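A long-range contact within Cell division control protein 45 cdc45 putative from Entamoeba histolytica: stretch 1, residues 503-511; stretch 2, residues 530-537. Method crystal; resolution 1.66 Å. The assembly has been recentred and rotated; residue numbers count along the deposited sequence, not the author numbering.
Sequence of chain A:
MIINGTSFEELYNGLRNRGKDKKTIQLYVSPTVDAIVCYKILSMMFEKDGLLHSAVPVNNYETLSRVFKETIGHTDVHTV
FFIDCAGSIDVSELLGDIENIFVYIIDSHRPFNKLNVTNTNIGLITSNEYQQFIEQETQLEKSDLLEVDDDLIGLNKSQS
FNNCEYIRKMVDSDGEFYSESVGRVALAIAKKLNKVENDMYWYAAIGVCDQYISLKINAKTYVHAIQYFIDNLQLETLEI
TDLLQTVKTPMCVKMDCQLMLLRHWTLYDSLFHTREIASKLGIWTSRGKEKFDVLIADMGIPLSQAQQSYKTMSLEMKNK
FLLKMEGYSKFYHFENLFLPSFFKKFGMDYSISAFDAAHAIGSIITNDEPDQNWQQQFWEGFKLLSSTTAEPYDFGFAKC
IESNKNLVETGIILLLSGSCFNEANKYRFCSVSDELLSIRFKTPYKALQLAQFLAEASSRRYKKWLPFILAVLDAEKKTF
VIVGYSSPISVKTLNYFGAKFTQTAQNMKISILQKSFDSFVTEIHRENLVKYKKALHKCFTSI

Stretch 1 (503-511) QTAQNMKIS
Stretch 2, residues 530-537: VKYKKALH

Stretch 2 is helical throughout, continuing a helix that begins earlier in the chain, with phi from -57° to -66° and psi from -39° to -46° from Lys 531 to Ala 535. Its i to i+4 ladder runs from Lys 534 N to Val 530 O (2.9 Å) through His 537 N to Lys 533 O (3.0 Å). Stretch 1 also enters as a helix, held by Asn 507 N to Gln 503 O and Met 508 N to Thr 504 O, both 2.9 Å. Lys 509 then leaves helical geometry with positive phi (56/47), and Ile 510 follows in an extended conformation (-112/158), its N hydrogen-bonded to Ala 505 O at 3.1 Å. The helix axes approach to 9.3 Å, with 130° between their N-to-C directions, so the chains run obliquely against each other. The register is set by two CA pairs: Thr 504 CA lies 5.6 Å from Leu 536 CA, and Met 508 CA lies 7.4 Å from Tyr 532 CA.

Along stretch 2, Val 530 is too remote to take part. Lys 531 points its CA-to-CB bond sideways, but a fully extended side chain (t at all four chi angles) brings its end nearer, and CE comes within 3.9 Å of Met 508 SE. This is a contact of the aliphatic chain with the selenium of a selenomethionine.

Tyr 532 also starts sideways. With chi1 t (176°) and chi2 74°, its ring reaches three residues of stretch 1. Met 508 CG lies at the ring edge, near its plane, 4.3 Å from Tyr 532 CD1. Thr 504 CG2 and Ile 510 CD1 approach obliquely, at 3.7 Å and 3.9 Å respectively from Tyr 532 CE1. Ile 510 reaches the ring with chi1 p and chi2 t, so the residue beyond the helical segment still joins the apolar contact.

Lys 533 points away, and Lys 534 is out of reach. One turn after Lys 531, Ala 535 points toward stretch 1, and its CB is 3.7 Å from Met 508 CE and 4.0 Å from Thr 504 CG2. Met 508 reaches it with chi1 and chi2 both m and chi3 at 95°, between wells. The carbonyl of Ala 535 supplies a polar link as well. A water accepts from Asn 507 ND2 at 3.0 Å and donates to Ala 535 O at 3.3 Å, bridging residues whose side chains do not touch.

Leu 536 directs CA-to-CB sideways, but its t, p rotamer (-163°, 67°) places CD1 3.7 Å from Thr 504 OG1. Thr 504, chi1 m, points toward stretch 2 and sets CG2 3.6 Å from Leu 536 N, a close backbone approach consistent with the short CA separation. Its OG1 is hydrogen-bonded elsewhere in the structure. His 537 points away.

No direct hydrogen bond crosses between the stretches; the two stretches bury 318 Å², summed over both sides, with Thr 504 and Met 508 covered most.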

# COMPACT_ATOMS: atom_id res chain seq x y z
N GLN A 503 5.88 -8.65 -23.47
CA GLN A 503 6.41 -9.00 -24.78
C GLN A 503 7.25 -10.27 -24.73
O GLN A 503 7.20 -11.09 -25.66
CB GLN A 503 7.23 -7.84 -25.35
CG GLN A 503 6.40 -6.66 -25.82
CD GLN A 503 7.24 -5.49 -26.31
OE1 GLN A 503 8.39 -5.66 -26.72
NE2 GLN A 503 6.67 -4.29 -26.27
N THR A 504 8.00 -10.48 -23.64
CA THR A 504 8.75 -11.71 -23.48
C THR A 504 7.82 -12.91 -23.43
O THR A 504 8.02 -13.92 -24.12
CB THR A 504 9.63 -11.65 -22.23
OG1 THR A 504 10.51 -10.51 -22.31
CG2 THR A 504 10.44 -12.91 -22.08
N ALA A 505 6.78 -12.81 -22.59
CA ALA A 505 5.77 -13.87 -22.54
C ALA A 505 5.17 -14.14 -23.92
O ALA A 505 4.99 -15.29 -24.31
CB ALA A 505 4.67 -13.50 -21.55
N GLN A 506 4.87 -13.07 -24.68
CA GLN A 506 4.31 -13.27 -26.01
C GLN A 506 5.28 -14.00 -26.92
O GLN A 506 4.89 -14.90 -27.69
CB GLN A 506 3.93 -11.92 -26.62
CG GLN A 506 2.45 -11.60 -26.59
CD GLN A 506 1.60 -12.57 -27.41
OE1 GLN A 506 0.44 -12.80 -27.10
NE2 GLN A 506 2.19 -13.14 -28.46
N ASN A 507 6.56 -13.63 -26.88
CA ASN A 507 7.55 -14.28 -27.72
C ASN A 507 7.74 -15.74 -27.34
O ASN A 507 8.01 -16.57 -28.22
CB ASN A 507 8.90 -13.54 -27.62
CG ASN A 507 8.84 -12.15 -28.19
OD1 ASN A 507 7.97 -11.84 -28.99
ND2 ASN A 507 9.77 -11.30 -27.77
N MSE A 508 7.60 -16.07 -26.06
CA MSE A 508 7.77 -17.42 -25.58
C MSE A 508 6.48 -18.23 -25.68
O MSE A 508 6.49 -19.44 -25.47
CB MSE A 508 8.24 -17.41 -24.13
CG MSE A 508 9.64 -16.81 -23.92
SE MSE A 508 10.99 -17.85 -24.84
CE MSE A 508 11.13 -16.87 -26.50
N LYS A 509 5.38 -17.56 -26.00
CA LYS A 509 4.05 -18.17 -26.04
C LYS A 509 3.71 -18.83 -24.70
O LYS A 509 3.22 -19.97 -24.63
CB LYS A 509 3.93 -19.16 -27.20
CG LYS A 509 2.64 -19.03 -27.98
CD LYS A 509 2.52 -17.67 -28.67
CE LYS A 509 1.25 -17.58 -29.48
NZ LYS A 509 0.03 -17.72 -28.65
N ILE A 510 3.95 -18.08 -23.63
CA ILE A 510 3.50 -18.44 -22.29
C ILE A 510 2.43 -17.45 -21.86
O ILE A 510 2.34 -16.32 -22.37
CB ILE A 510 4.67 -18.48 -21.28
CG1 ILE A 510 5.40 -17.14 -21.24
CG2 ILE A 510 5.62 -19.61 -21.64
CD1 ILE A 510 6.60 -17.12 -20.29
N SER A 511 1.61 -17.86 -20.91
CA SER A 511 0.41 -17.10 -20.55
C SER A 511 0.67 -16.17 -19.37
O SER A 511 1.39 -16.50 -18.43
CB SER A 511 -0.73 -18.05 -20.20
OG SER A 511 -0.89 -19.03 -21.21
N VAL A 530 16.70 -21.21 -18.81
CA VAL A 530 17.75 -20.47 -19.51
C VAL A 530 17.19 -19.79 -20.75
O VAL A 530 17.47 -18.60 -20.99
CB VAL A 530 18.92 -21.41 -19.85
CG1 VAL A 530 19.86 -20.78 -20.85
CG2 VAL A 530 19.68 -21.77 -18.57
N LYS A 531 16.36 -20.50 -21.51
CA LYS A 531 15.72 -19.92 -22.68
C LYS A 531 14.92 -18.67 -22.30
O LYS A 531 15.00 -17.62 -22.97
CB LYS A 531 14.81 -20.96 -23.34
CG LYS A 531 14.06 -20.48 -24.56
CD LYS A 531 13.13 -21.57 -25.08
CE LYS A 531 12.42 -21.13 -26.35
NZ LYS A 531 11.49 -22.18 -26.84
N TYR A 532 14.14 -18.77 -21.23
CA TYR A 532 13.34 -17.63 -20.78
C TYR A 532 14.22 -16.47 -20.31
O TYR A 532 13.93 -15.30 -20.62
CB TYR A 532 12.42 -18.07 -19.65
CG TYR A 532 11.65 -16.91 -19.07
CD1 TYR A 532 10.59 -16.35 -19.77
CD2 TYR A 532 12.00 -16.34 -17.86
CE1 TYR A 532 9.91 -15.28 -19.27
CE2 TYR A 532 11.31 -15.28 -17.35
CZ TYR A 532 10.27 -14.74 -18.06
OH TYR A 532 9.60 -13.67 -17.57
N LYS A 533 15.29 -16.76 -19.57
CA LYS A 533 16.15 -15.67 -19.12
C LYS A 533 16.78 -14.96 -20.31
O LYS A 533 16.90 -13.72 -20.31
CB LYS A 533 17.24 -16.23 -18.18
CG LYS A 533 16.67 -16.63 -16.80
CD LYS A 533 17.60 -17.61 -16.07
CE LYS A 533 18.72 -16.92 -15.38
NZ LYS A 533 19.64 -17.91 -14.67
N LYS A 534 17.17 -15.72 -21.35
CA LYS A 534 17.77 -15.10 -22.53
C LYS A 534 16.75 -14.23 -23.27
O LYS A 534 17.09 -13.14 -23.74
CB LYS A 534 18.34 -16.17 -23.46
CG LYS A 534 19.55 -16.90 -22.88
CD LYS A 534 20.16 -17.88 -23.88
CE LYS A 534 19.18 -18.98 -24.27
NZ LYS A 534 19.85 -20.12 -24.96
N ALA A 535 15.51 -14.71 -23.37
CA ALA A 535 14.46 -13.95 -24.05
C ALA A 535 14.12 -12.68 -23.28
O ALA A 535 13.90 -11.61 -23.88
CB ALA A 535 13.20 -14.81 -24.21
N LEU A 536 14.03 -12.79 -21.96
CA LEU A 536 13.78 -11.64 -21.12
C LEU A 536 14.87 -10.60 -21.32
O LEU A 536 14.58 -9.42 -21.53
CB LEU A 536 13.71 -12.10 -19.67
CG LEU A 536 13.08 -11.20 -18.61
CD1 LEU A 536 11.59 -11.03 -18.80
CD2 LEU A 536 13.41 -11.85 -17.26
N HIS A 537 16.13 -11.03 -21.28
CA HIS A 537 17.24 -10.10 -21.43
C HIS A 537 17.20 -9.40 -22.78
O HIS A 537 17.50 -8.20 -22.88
CB HIS A 537 18.56 -10.86 -21.26
CG HIS A 537 19.75 -9.98 -21.07
ND1 HIS A 537 20.42 -9.39 -22.12
CD2 HIS A 537 20.41 -9.61 -19.94
CE1 HIS A 537 21.43 -8.67 -21.65
NE2 HIS A 537 21.44 -8.79 -20.33
O HOH W 1 12.22 -12.42 -26.55